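PDB 1NPY: shikimate dehydrogenase-like protein HI_0607, which oxidises shikimate to 3-dehydroshikimate with NADP(+) in vitro, but so weakly that shikimate may not be its biological substrate. Local coordinates for residues G20-N25 / A264-T269; P72-I77 / G95-Y100; V87-N92 / E248-Q253; A120-H125 / E144-Y149; D177-V182 / A201-A206. One frame throughout, in Å; residues are numbered along the deposited sequence.

Contact 1 (G20-N25 / A264-T269); sequences GTTFHN and AAFART
Phe23 and Ala267 are the nearest residues of two helix segments that run nearly antiparallel, 153° between their directions, with axes that approach to 8.4 Å. The Phe23 side of the contact is the buried one. Phe23 CB lies 4.1 Å from Ala267 CB. Phe23 CG is anti to the backbone N (chi1 -177°). The ring edge meets the backbone of Ala264, with Phe23 CE1 3.8 Å from Ala264 N. Ala267 CB and Ala264 N lie at the edge of this ring, near its plane. Beyond it, helix 235-251 packs on the same ring through Ala243 and Val244.

The other part of the contact lies toward solvent. Here Thr22 CG2, also anti to its backbone N, is wedged between Phe266 and Ala267. It reaches Phe266 CD2 at 3.5 Å and Ala267 CA at 3.7 Å. The exposed Phe266 ring takes this methyl at a slant, and it also meets the ring of Tyr26. The hydroxyl of Thr22 bonds to Asn18 O, just before the helix. No hydrogen bond crosses between 20-25 and 264-269. This is helix-on-helix packing with small alanines at the interface. It sets the C-terminal helix 257-268 against helix 19-31 of the substrate-binding domain.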
# COMPACT_ATOMS: atom_id res chain seq x y z
N GLY A 20 1.85 -10.46 7.95
CA GLY A 20 3.25 -10.10 8.10
C GLY A 20 4.04 -11.07 8.96
O GLY A 20 5.20 -11.41 8.66
N THR A 21 3.46 -11.54 10.06
CA THR A 21 4.11 -12.53 10.91
C THR A 21 4.44 -13.79 10.11
O THR A 21 5.55 -14.32 10.20
CB THR A 21 3.25 -12.86 12.14
OG1 THR A 21 2.99 -11.65 12.87
CG2 THR A 21 3.95 -13.77 13.12
N THR A 22 3.54 -14.23 9.25
CA THR A 22 3.82 -15.41 8.43
C THR A 22 4.93 -15.17 7.39
O THR A 22 5.92 -15.89 7.30
CB THR A 22 2.51 -15.86 7.76
OG1 THR A 22 1.57 -16.20 8.79
CG2 THR A 22 2.71 -17.16 7.00
N PHE A 23 4.77 -14.06 6.68
CA PHE A 23 5.60 -13.66 5.54
C PHE A 23 7.01 -13.33 5.98
O PHE A 23 7.97 -13.86 5.42
CB PHE A 23 4.96 -12.43 4.90
CG PHE A 23 5.62 -11.91 3.66
CD1 PHE A 23 5.33 -12.47 2.43
CD2 PHE A 23 6.47 -10.83 3.70
CE1 PHE A 23 5.92 -11.97 1.26
CE2 PHE A 23 7.03 -10.31 2.53
CZ PHE A 23 6.79 -10.92 1.31
N HIS A 24 7.15 -12.44 6.96
CA HIS A 24 8.51 -12.05 7.36
C HIS A 24 9.31 -13.20 8.00
O HIS A 24 10.51 -13.41 7.72
CB HIS A 24 8.47 -10.83 8.29
CG HIS A 24 8.12 -9.55 7.61
ND1 HIS A 24 6.82 -9.10 7.47
CD2 HIS A 24 8.91 -8.56 7.14
CE1 HIS A 24 6.83 -7.93 6.86
NE2 HIS A 24 8.09 -7.57 6.66
N ASN A 25 8.68 -13.97 8.87
CA ASN A 25 9.35 -15.09 9.51
C ASN A 25 9.79 -16.16 8.52
O ASN A 25 10.91 -16.69 8.63
CB ASN A 25 8.53 -15.70 10.66
CG ASN A 25 8.48 -14.81 11.90
OD1 ASN A 25 7.40 -14.46 12.38
ND2 ASN A 25 9.64 -14.42 12.41
N ALA A 264 4.81 -15.21 -0.30
CA ALA A 264 3.49 -14.65 -0.54
C ALA A 264 2.48 -15.80 -0.57
O ALA A 264 1.40 -15.67 0.03
CB ALA A 264 3.48 -13.88 -1.86
N ALA A 265 2.88 -16.92 -1.18
CA ALA A 265 2.02 -18.11 -1.26
C ALA A 265 1.83 -18.75 0.12
O ALA A 265 0.74 -19.23 0.46
CB ALA A 265 2.58 -19.11 -2.26
N PHE A 266 2.89 -18.69 0.92
CA PHE A 266 2.91 -19.24 2.27
C PHE A 266 1.97 -18.46 3.18
O PHE A 266 1.31 -19.08 4.01
CB PHE A 266 4.32 -19.21 2.81
CG PHE A 266 4.52 -19.88 4.14
CD1 PHE A 266 4.35 -21.25 4.27
CD2 PHE A 266 4.98 -19.16 5.23
CE1 PHE A 266 4.59 -21.87 5.48
CE2 PHE A 266 5.22 -19.78 6.43
CZ PHE A 266 5.01 -21.13 6.56
N ALA A 267 1.89 -17.15 2.93
CA ALA A 267 1.13 -16.21 3.74
C ALA A 267 -0.29 -15.97 3.25
O ALA A 267 -1.07 -15.37 3.97
CB ALA A 267 1.85 -14.87 3.82
N ARG A 268 -0.65 -16.43 2.06
CA ARG A 268 -2.03 -16.22 1.64
C ARG A 268 -2.89 -17.28 2.32
O ARG A 268 -4.05 -17.03 2.65
CB ARG A 268 -2.11 -16.18 0.12
CG ARG A 268 -1.62 -14.86 -0.51
CD ARG A 268 -1.77 -13.56 0.30
NE ARG A 268 -3.06 -12.90 0.09
CZ ARG A 268 -3.42 -11.73 0.61
NH1 ARG A 268 -2.59 -11.05 1.40
NH2 ARG A 268 -4.62 -11.23 0.34
N THR A 269 -2.27 -18.43 2.61
CA THR A 269 -2.92 -19.60 3.19
C THR A 269 -3.53 -19.30 4.56
O THR A 269 -4.56 -18.62 4.65
CB THR A 269 -1.95 -20.81 3.31
OG1 THR A 269 -1.08 -20.66 4.45
CG2 THR A 269 -0.97 -20.97 2.10

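Contact 2 (P72-I77 / G95-Y100); sequences PFLDEI and GFLRAY
Glu76 and Arg98 pair side by side on neighbouring parallel strands, their side chains pointing the same way. Glu76 has CG anti to its backbone N (chi1 -173°), and the chain extends past Phe96 toward Arg98. Its CB lies 3.6 Å from Phe96 CE2. CD sits at the edge of the Phe96 ring, in its plane, with the carboxylate turned 79° from the ring. OE2 stays near Phe96 CE2 and CZ. OE1 accepts from Arg98 NE at 3.0 Å, a salt bridge that meets the syn side of the carboxylate 33° out of its plane. OE1 also bonds to His78 NE2, and Arg98 NH1 has a second partner in Asp93.

Asp75 covers a face of the Phe96 ring with its CB, 3.8 Å from the ring centroid, a CH-pi contact. Its OD2 uses the anti lone pair to take a nearly straight bond from Leu97 N at 2.9 Å, and it forms a salt bridge with Arg53. Leu97 O is gripped by two donors, Asp75 N and Glu76 N. Ala99 N completes the ladder by bonding to Glu76 O at 2.8 Å.

On the sheet face that carries Ile77 and Ala99, Leu74 CD1 from the preceding loop touches Ala99 CB at 3.5 Å. Strand 76-77 is one edge strand of the mixed sheet within the chain. Strand 96-100 lies between it and strand 89-93, and helix 45-55 covers Leu74 and Leu97.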
# COMPACT_ATOMS: atom_id res chain seq x y z
N PRO A 72 4.16 12.16 15.84
CA PRO A 72 4.79 13.04 16.84
C PRO A 72 5.93 12.39 17.62
O PRO A 72 6.77 13.06 18.23
CB PRO A 72 3.62 13.38 17.76
CG PRO A 72 2.44 13.35 16.89
CD PRO A 72 2.70 12.12 16.02
N PHE A 73 5.99 11.06 17.58
CA PHE A 73 6.93 10.32 18.41
C PHE A 73 8.15 9.83 17.64
O PHE A 73 8.99 9.12 18.19
CB PHE A 73 6.17 9.19 19.11
CG PHE A 73 5.01 9.70 19.91
CD1 PHE A 73 5.26 10.59 20.95
CD2 PHE A 73 3.72 9.47 19.49
CE1 PHE A 73 4.20 11.19 21.60
CE2 PHE A 73 2.66 10.02 20.18
CZ PHE A 73 2.92 10.90 21.23
N LEU A 74 8.22 10.15 16.35
CA LEU A 74 9.30 9.70 15.49
C LEU A 74 10.32 10.81 15.30
O LEU A 74 10.04 12.00 15.47
CB LEU A 74 8.77 9.26 14.13
CG LEU A 74 7.59 8.29 14.28
CD1 LEU A 74 7.04 7.95 12.92
CD2 LEU A 74 8.03 7.07 15.04
N ASP A 75 11.52 10.40 14.94
CA ASP A 75 12.63 11.33 14.82
C ASP A 75 12.82 11.97 13.45
O ASP A 75 13.29 13.10 13.34
CB ASP A 75 13.91 10.66 15.31
CG ASP A 75 13.81 10.24 16.75
OD1 ASP A 75 13.62 11.14 17.60
OD2 ASP A 75 13.86 9.05 17.12
N GLU A 76 12.48 11.26 12.38
CA GLU A 76 12.73 11.75 11.04
C GLU A 76 11.75 11.14 10.05
O GLU A 76 11.70 9.92 9.90
CB GLU A 76 14.14 11.34 10.65
CG GLU A 76 14.65 11.92 9.34
CD GLU A 76 16.08 11.48 9.10
OE1 GLU A 76 16.29 10.34 8.65
OE2 GLU A 76 17.00 12.26 9.42
N ILE A 77 10.94 11.99 9.43
CA ILE A 77 9.92 11.54 8.49
C ILE A 77 10.52 11.66 7.10
O ILE A 77 10.84 12.76 6.63
CB ILE A 77 8.64 12.41 8.59
CG1 ILE A 77 8.17 12.58 10.04
CG2 ILE A 77 7.53 11.83 7.73
CD1 ILE A 77 7.63 11.35 10.68
N GLY A 95 18.29 3.92 18.11
CA GLY A 95 17.44 4.81 18.87
C GLY A 95 16.82 5.95 18.08
O GLY A 95 15.99 6.64 18.65
N PHE A 96 17.19 6.14 16.81
CA PHE A 96 16.73 7.23 15.96
C PHE A 96 15.69 6.61 15.03
O PHE A 96 16.03 5.75 14.24
CB PHE A 96 17.89 7.83 15.16
CG PHE A 96 17.58 9.11 14.46
CD1 PHE A 96 17.55 10.33 15.11
CD2 PHE A 96 17.33 9.09 13.11
CE1 PHE A 96 17.27 11.50 14.41
CE2 PHE A 96 17.07 10.23 12.41
CZ PHE A 96 17.05 11.45 13.06
N LEU A 97 14.42 6.95 15.24
CA LEU A 97 13.32 6.35 14.50
C LEU A 97 13.01 7.10 13.22
O LEU A 97 12.46 8.21 13.24
CB LEU A 97 12.05 6.28 15.35
CG LEU A 97 12.16 5.59 16.71
CD1 LEU A 97 10.84 5.41 17.45
CD2 LEU A 97 12.81 4.23 16.56
N ARG A 98 13.25 6.42 12.10
CA ARG A 98 13.03 6.96 10.77
C ARG A 98 11.74 6.35 10.21
O ARG A 98 11.45 5.16 10.43
CB ARG A 98 14.20 6.66 9.83
CG ARG A 98 15.56 7.17 10.28
CD ARG A 98 16.62 7.05 9.18
NE ARG A 98 17.79 7.91 9.42
CZ ARG A 98 18.92 7.55 10.02
NH1 ARG A 98 19.08 6.33 10.47
NH2 ARG A 98 19.92 8.42 10.16
N ALA A 99 10.93 7.20 9.60
CA ALA A 99 9.57 6.87 9.18
C ALA A 99 9.48 6.90 7.67
O ALA A 99 9.91 7.87 7.06
CB ALA A 99 8.60 7.89 9.75
N TYR A 100 8.79 5.90 7.10
CA TYR A 100 8.58 5.75 5.66
C TYR A 100 7.13 5.35 5.38
O TYR A 100 6.36 5.00 6.27
CB TYR A 100 9.46 4.62 5.10
CG TYR A 100 10.93 4.80 5.36
CD1 TYR A 100 11.78 5.38 4.41
CD2 TYR A 100 11.49 4.42 6.58
CE1 TYR A 100 13.13 5.56 4.70
CE2 TYR A 100 12.84 4.57 6.86
CZ TYR A 100 13.66 5.14 5.91
OH TYR A 100 15.00 5.32 6.20

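Contact 3 (V87-N92 / E248-Q253); sequences VNTIVN and ELYTHQ
Tyr250 and Leu249, near the C-terminal end of helix 235-251, pack on strand 89-93 of the mixed sheet in the substrate-binding domain. The contact is helix-on-sheet packing, and most of it is buried. Thr89 and Val91 both turn their side chains toward the helix. Val91 CG2 comes to 3.9 Å from Leu249 CB, the two side chains crossing at about a right angle. The same methyl lies at the edge of the Tyr250 ring, 4.1 Å from CD1. Thr89 CG2 approaches the ring obliquely and sits 3.7 Å from Tyr250 OH. Between these two residues, Ile90 O lies 3.6 Å from Tyr250 CE1.

Further out, polar bonds fix both sides. Arg58 NE donates to Tyr250 O, and Arg58 NH1 donates to Asn92 O, tying helix and strand to one residue. Gln246, from the same helix, bonds to Thr89 OG1. At the start of the strand, Asn88 and Thr89 both face Tyr100 in a classic beta bulge. Asn88 is held in turn by Thr102 N, through its OD1, and its side chain touches Asp103, the inferred substrate-binding residue. Thr89 OG1 donates to Asn88 OD1 at 2.8 Å, from above the carbonyl plane, 59° out of it.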
# COMPACT_ATOMS: atom_id res chain seq x y z
N VAL A 87 2.45 7.45 7.98
CA VAL A 87 3.55 6.51 8.17
C VAL A 87 3.03 5.09 8.25
O VAL A 87 2.08 4.82 9.00
CB VAL A 87 4.29 6.84 9.48
CG1 VAL A 87 5.34 5.79 9.83
CG2 VAL A 87 5.00 8.19 9.33
N ASN A 88 3.65 4.16 7.53
CA ASN A 88 3.33 2.74 7.69
C ASN A 88 4.54 1.90 8.06
O ASN A 88 4.47 0.68 8.23
CB ASN A 88 2.59 2.19 6.47
CG ASN A 88 3.55 1.68 5.40
OD1 ASN A 88 4.64 2.23 5.30
ND2 ASN A 88 3.16 0.64 4.65
N THR A 89 5.69 2.54 8.25
CA THR A 89 6.95 1.83 8.51
C THR A 89 7.87 2.66 9.38
O THR A 89 8.10 3.82 9.06
CB THR A 89 7.73 1.60 7.21
OG1 THR A 89 6.88 0.89 6.30
CG2 THR A 89 8.89 0.69 7.47
N ILE A 90 8.38 2.08 10.47
CA ILE A 90 9.40 2.73 11.30
C ILE A 90 10.63 1.84 11.34
O ILE A 90 10.52 0.63 11.57
CB ILE A 90 8.85 2.93 12.73
CG1 ILE A 90 7.56 3.75 12.72
CG2 ILE A 90 9.90 3.57 13.61
CD1 ILE A 90 6.73 3.57 13.95
N VAL A 91 11.81 2.43 11.15
CA VAL A 91 13.07 1.75 11.27
C VAL A 91 13.85 2.44 12.38
O VAL A 91 14.06 3.66 12.37
CB VAL A 91 13.91 1.79 9.99
CG1 VAL A 91 15.18 0.94 10.14
CG2 VAL A 91 13.10 1.35 8.79
N ASN A 92 14.25 1.63 13.36
CA ASN A 92 15.06 2.09 14.48
C ASN A 92 16.55 1.94 14.24
O ASN A 92 17.08 0.84 14.22
CB ASN A 92 14.64 1.30 15.72
CG ASN A 92 15.37 1.72 16.97
OD1 ASN A 92 16.15 2.70 16.97
ND2 ASN A 92 15.02 1.07 18.08
N GLU A 248 13.32 -5.09 3.42
CA GLU A 248 14.61 -4.59 2.97
C GLU A 248 15.09 -3.44 3.86
O GLU A 248 16.27 -3.34 4.20
CB GLU A 248 14.57 -4.15 1.50
CG GLU A 248 15.95 -3.81 0.95
CD GLU A 248 15.89 -3.40 -0.51
OE1 GLU A 248 16.84 -2.78 -1.05
OE2 GLU A 248 14.86 -3.72 -1.14
N LEU A 249 14.18 -2.58 4.29
CA LEU A 249 14.56 -1.52 5.22
C LEU A 249 15.10 -2.09 6.54
O LEU A 249 16.05 -1.58 7.12
CB LEU A 249 13.39 -0.59 5.45
CG LEU A 249 13.14 0.40 4.32
CD1 LEU A 249 11.76 1.03 4.43
CD2 LEU A 249 14.18 1.50 4.24
N TYR A 250 14.44 -3.12 7.04
CA TYR A 250 14.82 -3.64 8.36
C TYR A 250 16.11 -4.45 8.32
O TYR A 250 16.90 -4.37 9.26
CB TYR A 250 13.74 -4.53 8.96
CG TYR A 250 12.33 -3.96 9.07
CD1 TYR A 250 12.08 -2.60 9.19
CD2 TYR A 250 11.25 -4.81 9.07
CE1 TYR A 250 10.78 -2.12 9.26
CE2 TYR A 250 9.94 -4.35 9.12
CZ TYR A 250 9.72 -3.00 9.25
OH TYR A 250 8.42 -2.55 9.29
N THR A 251 16.30 -5.27 7.29
CA THR A 251 17.36 -6.29 7.27
C THR A 251 18.56 -5.95 6.38
O THR A 251 19.57 -6.65 6.41
CB THR A 251 16.86 -7.60 6.71
OG1 THR A 251 16.49 -7.41 5.34
CG2 THR A 251 15.62 -8.11 7.44
N HIS A 252 18.36 -4.98 5.49
CA HIS A 252 19.31 -4.63 4.43
C HIS A 252 19.53 -5.71 3.38
O HIS A 252 20.53 -5.72 2.66
CB HIS A 252 20.67 -4.20 5.00
CG HIS A 252 20.56 -2.94 5.81
ND1 HIS A 252 21.02 -2.85 7.11
CD2 HIS A 252 19.96 -1.77 5.53
CE1 HIS A 252 20.76 -1.64 7.56
NE2 HIS A 252 20.11 -0.97 6.63
N GLN A 253 18.56 -6.60 3.23
CA GLN A 253 18.50 -7.59 2.17
C GLN A 253 17.15 -7.56 1.45
O GLN A 253 16.10 -7.63 2.08
CB GLN A 253 18.72 -9.00 2.71
CG GLN A 253 20.17 -9.27 3.14
CD GLN A 253 20.43 -10.71 3.55
OE1 GLN A 253 20.07 -11.64 2.82
NE2 GLN A 253 21.15 -10.90 4.66

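Contact 4 (A120-H125 / E144-Y149); sequences AKVIVH and EKLKIY
Val122 to His125 pair in register with Leu146 to Tyr149 as parallel strands, their axes 4.7 Å apart and 21° from parallel. Four backbone bonds join them, from Val122 N to Lys145 O at one end to Tyr149 N to Val124 O at the other. Next to the first bond, water 1 accepts from Lys145 N at 2.9 Å and lies 2.7 Å from Ala120 O.

His125 and Tyr149 form an offset stack. Their centroids are 4.2 Å apart and the planes differ by 25°. Tyr149 CE2 sits over the centre of the imidazole, 3.5 Å above its plane. In both residues CG is anti to the backbone N, a shared setting that sends the two side chains the same way, and the rings lie side by side. His125 ND1 is bonded to Ala197 O, which fixes the ring from outside the pair. On the same face, Ile123 CG2 touches Tyr149 CB at 3.9 Å.

The opposite face is apolar and buried. Val122 CG1 meets Leu146 CD1 at 3.7 Å, and Val124 CG2 meets Leu146 CD2 at 4.1 Å. Helix 131-140 covers this face, with Val134 on Val124 and Phe138 on Leu146.

Strand 122-125, helix 131-140 and strand 146-149 make the beta-alpha-beta unit of a Rossmann-type domain. The glycine-rich turn that follows His125, starting at Gly126, probably binds NADP(+), as in relatives.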
# COMPACT_ATOMS: atom_id res chain seq x y z
N ALA A 120 -0.61 9.51 -20.29
CA ALA A 120 -1.94 8.89 -20.31
C ALA A 120 -2.87 9.54 -19.30
O ALA A 120 -2.44 10.02 -18.26
CB ALA A 120 -1.80 7.41 -20.01
N LYS A 121 -4.17 9.49 -19.60
CA LYS A 121 -5.22 10.00 -18.74
C LYS A 121 -5.58 8.95 -17.69
O LYS A 121 -5.79 7.77 -18.02
CB LYS A 121 -6.45 10.36 -19.56
CG LYS A 121 -6.32 11.63 -20.40
CD LYS A 121 -7.40 11.72 -21.47
CE LYS A 121 -8.78 11.78 -20.86
NZ LYS A 121 -9.87 12.15 -21.81
N VAL A 122 -5.52 9.37 -16.42
CA VAL A 122 -5.80 8.49 -15.28
C VAL A 122 -7.11 8.91 -14.60
O VAL A 122 -7.37 10.09 -14.43
CB VAL A 122 -4.68 8.59 -14.23
CG1 VAL A 122 -4.92 7.61 -13.08
CG2 VAL A 122 -3.35 8.30 -14.91
N ILE A 123 -7.94 7.95 -14.21
CA ILE A 123 -9.04 8.19 -13.27
C ILE A 123 -8.89 7.28 -12.06
O ILE A 123 -8.75 6.07 -12.22
CB ILE A 123 -10.43 8.01 -13.93
CG1 ILE A 123 -10.63 9.04 -15.04
CG2 ILE A 123 -11.53 8.10 -12.87
CD1 ILE A 123 -12.02 8.90 -15.67
N VAL A 124 -8.86 7.89 -10.88
CA VAL A 124 -8.87 7.18 -9.61
C VAL A 124 -10.29 7.20 -9.03
O VAL A 124 -10.86 8.27 -8.83
CB VAL A 124 -7.89 7.83 -8.60
CG1 VAL A 124 -7.99 7.14 -7.26
CG2 VAL A 124 -6.44 7.78 -9.09
N HIS A 125 -10.88 6.03 -8.82
CA HIS A 125 -12.17 5.91 -8.15
C HIS A 125 -11.91 5.68 -6.67
O HIS A 125 -11.43 4.63 -6.26
CB HIS A 125 -12.98 4.76 -8.77
CG HIS A 125 -14.41 4.70 -8.33
ND1 HIS A 125 -15.27 3.73 -8.79
CD2 HIS A 125 -15.15 5.52 -7.55
CE1 HIS A 125 -16.48 3.94 -8.29
NE2 HIS A 125 -16.43 5.02 -7.52
N GLU A 144 0.31 14.35 -15.23
CA GLU A 144 -0.45 15.58 -15.06
C GLU A 144 -1.93 15.39 -15.36
O GLU A 144 -2.73 16.25 -14.98
CB GLU A 144 0.19 16.69 -15.91
CG GLU A 144 1.62 17.03 -15.52
CD GLU A 144 1.79 17.65 -14.14
OE1 GLU A 144 2.92 18.10 -13.85
OE2 GLU A 144 0.85 17.69 -13.30
N LYS A 145 -2.33 14.28 -15.97
CA LYS A 145 -3.72 14.16 -16.40
C LYS A 145 -4.40 13.10 -15.56
O LYS A 145 -4.41 11.93 -15.93
CB LYS A 145 -3.80 13.86 -17.88
CG LYS A 145 -3.26 15.05 -18.66
CD LYS A 145 -3.69 15.15 -20.11
CE LYS A 145 -2.76 16.11 -20.85
NZ LYS A 145 -1.97 17.00 -19.93
N LEU A 146 -4.92 13.52 -14.41
CA LEU A 146 -5.57 12.62 -13.46
C LEU A 146 -6.81 13.26 -12.87
O LEU A 146 -6.84 14.45 -12.55
CB LEU A 146 -4.57 12.20 -12.37
CG LEU A 146 -5.01 11.12 -11.38
CD1 LEU A 146 -3.78 10.36 -10.88
CD2 LEU A 146 -5.80 11.64 -10.18
N LYS A 147 -7.87 12.47 -12.76
CA LYS A 147 -9.11 12.96 -12.16
C LYS A 147 -9.46 12.01 -11.03
O LYS A 147 -9.28 10.79 -11.15
CB LYS A 147 -10.22 13.02 -13.21
CG LYS A 147 -9.91 13.93 -14.37
CD LYS A 147 -11.01 13.89 -15.43
CE LYS A 147 -10.59 14.56 -16.72
NZ LYS A 147 -11.58 14.34 -17.82
N ILE A 148 -10.01 12.56 -9.95
CA ILE A 148 -10.46 11.78 -8.81
C ILE A 148 -11.97 11.73 -8.91
O ILE A 148 -12.63 12.77 -8.91
CB ILE A 148 -9.98 12.39 -7.48
CG1 ILE A 148 -8.47 12.14 -7.30
CG2 ILE A 148 -10.68 11.70 -6.31
CD1 ILE A 148 -7.59 13.34 -7.50
N TYR A 149 -12.50 10.52 -9.08
CA TYR A 149 -13.92 10.21 -9.08
C TYR A 149 -14.32 9.61 -7.74
O TYR A 149 -13.86 8.55 -7.36
CB TYR A 149 -14.16 9.18 -10.20
CG TYR A 149 -15.53 8.56 -10.27
CD1 TYR A 149 -16.68 9.31 -10.06
CD2 TYR A 149 -15.67 7.20 -10.57
CE1 TYR A 149 -17.94 8.72 -10.12
CE2 TYR A 149 -16.92 6.61 -10.63
CZ TYR A 149 -18.04 7.37 -10.41
OH TYR A 149 -19.29 6.79 -10.49
O HOH W 1 -1.01 11.93 -16.92

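Contact 5 (D177-V182 / A201-A206); sequences DILVNV and AFIDNA
A strand and the helix that follows it in a beta-alpha-beta unit meet here, through Leu179 of strand 178-181 and Phe202, Ile203 and Ala206 of the segment 201-206. Leu179 carries most of the contact. Its CB points toward the helix, and CG lies beside the backbone N (chi1 -50°), 3.7 Å from Ala206 CB. The two methyls then part. CD1 drops onto the helix backbone, 3.8 Å from Ile203 CA, and also touches Ala206 CB at 3.7 Å. The other methyl goes to Phe202. Leu179 CD2 lies 3.5 Å from Phe202 CD2, at the ring edge and in its plane. The Leu179 and Phe202 side chains are slanted against each other. The first torsion of Phe202 is not staggered, and the ring edge, through CD2, is what meets Leu179.

The unit is part of the parallel sheet of the Rossmann-type domain that probably binds NADP(+), and it leads from strand 178-181 through helix 200-205 to strand 208-211. Helix 220-227 adds Phe221, which packs on both Leu179 and Ile203.

Just before the strand, Asp177 O lies 3.7 Å from the Ala206 methyl, CB, and accepts from Ser207 OG. The polar link is water 2, which bridges the two segments, donating to Asp177 OD1 at 2.9 Å and to Asn205 O at 3.2 Å. The other carboxylate oxygen, Asp177 OD2, takes the backbone N of Lys121, next to strand 122-125.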
# COMPACT_ATOMS: atom_id res chain seq x y z
N ASP A 177 -7.26 6.29 -19.92
CA ASP A 177 -6.42 5.17 -20.30
C ASP A 177 -6.10 4.22 -19.16
O ASP A 177 -5.89 3.03 -19.38
CB ASP A 177 -5.12 5.74 -20.84
CG ASP A 177 -5.38 6.70 -21.97
OD1 ASP A 177 -6.00 6.23 -22.94
OD2 ASP A 177 -5.04 7.90 -21.95
N ILE A 178 -6.01 4.77 -17.96
CA ILE A 178 -5.64 4.05 -16.75
C ILE A 178 -6.75 4.24 -15.73
O ILE A 178 -7.02 5.36 -15.28
CB ILE A 178 -4.28 4.53 -16.20
CG1 ILE A 178 -3.16 4.31 -17.23
CG2 ILE A 178 -3.91 3.81 -14.93
CD1 ILE A 178 -1.82 4.98 -16.87
N LEU A 179 -7.38 3.14 -15.35
CA LEU A 179 -8.43 3.14 -14.34
C LEU A 179 -7.92 2.52 -13.05
O LEU A 179 -7.41 1.40 -13.05
CB LEU A 179 -9.64 2.34 -14.81
CG LEU A 179 -10.09 2.74 -16.22
CD1 LEU A 179 -11.26 1.83 -16.59
CD2 LEU A 179 -10.56 4.18 -16.26
N VAL A 180 -8.00 3.27 -11.95
CA VAL A 180 -7.51 2.77 -10.68
C VAL A 180 -8.67 2.73 -9.69
O VAL A 180 -9.34 3.74 -9.45
CB VAL A 180 -6.38 3.65 -10.07
CG1 VAL A 180 -5.74 2.97 -8.90
CG2 VAL A 180 -5.36 4.08 -11.09
N ASN A 181 -8.86 1.58 -9.06
CA ASN A 181 -9.88 1.46 -8.03
C ASN A 181 -9.20 1.48 -6.65
O ASN A 181 -8.32 0.65 -6.37
CB ASN A 181 -10.67 0.15 -8.13
CG ASN A 181 -11.65 0.01 -6.97
OD1 ASN A 181 -12.43 0.93 -6.73
ND2 ASN A 181 -11.62 -1.10 -6.27
N VAL A 182 -9.63 2.45 -5.84
CA VAL A 182 -9.24 2.56 -4.44
C VAL A 182 -10.46 2.60 -3.51
O VAL A 182 -10.39 3.07 -2.36
CB VAL A 182 -8.31 3.77 -4.16
CG1 VAL A 182 -7.00 3.62 -4.90
CG2 VAL A 182 -8.97 5.12 -4.47
N ALA A 201 -18.12 -0.22 -20.30
CA ALA A 201 -17.81 0.66 -21.42
C ALA A 201 -16.53 1.44 -21.18
O ALA A 201 -15.76 1.75 -22.09
CB ALA A 201 -18.96 1.61 -21.66
N PHE A 202 -16.33 1.81 -19.91
CA PHE A 202 -15.12 2.51 -19.53
C PHE A 202 -13.87 1.63 -19.61
O PHE A 202 -12.83 2.03 -20.14
CB PHE A 202 -15.31 3.02 -18.11
CG PHE A 202 -14.99 4.46 -17.98
CD1 PHE A 202 -15.91 5.42 -18.35
CD2 PHE A 202 -13.75 4.84 -17.51
CE1 PHE A 202 -15.60 6.76 -18.23
CE2 PHE A 202 -13.43 6.18 -17.40
CZ PHE A 202 -14.36 7.14 -17.76
N ILE A 203 -13.98 0.43 -19.05
CA ILE A 203 -12.90 -0.55 -19.10
C ILE A 203 -12.55 -0.88 -20.55
O ILE A 203 -11.37 -0.99 -20.88
CB ILE A 203 -13.28 -1.84 -18.33
CG1 ILE A 203 -13.67 -1.47 -16.89
CG2 ILE A 203 -12.16 -2.87 -18.42
CD1 ILE A 203 -14.36 -2.54 -16.07
N ASP A 204 -13.55 -1.01 -21.41
CA ASP A 204 -13.31 -1.33 -22.82
C ASP A 204 -12.40 -0.30 -23.48
O ASP A 204 -11.63 -0.64 -24.38
CB ASP A 204 -14.62 -1.32 -23.62
CG ASP A 204 -15.53 -2.51 -23.38
OD1 ASP A 204 -15.08 -3.55 -22.87
OD2 ASP A 204 -16.73 -2.48 -23.72
N ASN A 205 -12.61 0.95 -23.09
CA ASN A 205 -11.92 2.10 -23.69
C ASN A 205 -10.59 2.43 -23.03
O ASN A 205 -9.85 3.31 -23.49
CB ASN A 205 -12.85 3.31 -23.64
CG ASN A 205 -13.99 3.17 -24.61
OD1 ASN A 205 -15.13 3.51 -24.30
ND2 ASN A 205 -13.70 2.62 -25.78
N ALA A 206 -10.26 1.71 -21.96
CA ALA A 206 -9.03 1.95 -21.22
C ALA A 206 -7.99 0.96 -21.70
O ALA A 206 -8.30 0.04 -22.46
CB ALA A 206 -9.33 1.80 -19.72
O HOH W 2 -6.68 3.50 -23.40

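How the contacts relate
The five contacts fall into two groups. Contacts 2 and 3 share the mixed sheet, their centres 11 Å apart, where Arg98 O meets Val91 N at 2.8 Å. Contact 1 touches neither of them, but helices 235-251 and 257-268 follow each other in the chain, and the nearest atoms of contacts 1 and 3 are about 4 Å apart. Contacts 4 and 5 share the parallel sheet, centres 10 Å apart, and Ile123 CD1 packs on Phe202 CE2 at 3.5 Å. Contacts 3 and 4 lie on opposite sides of the chain's centre, 31 Å between centres. The Thr89 side chain is about 9 Å from that of Lys67, the inferred catalytic residue. Contact 4 adjoins the probable NADP(+) site.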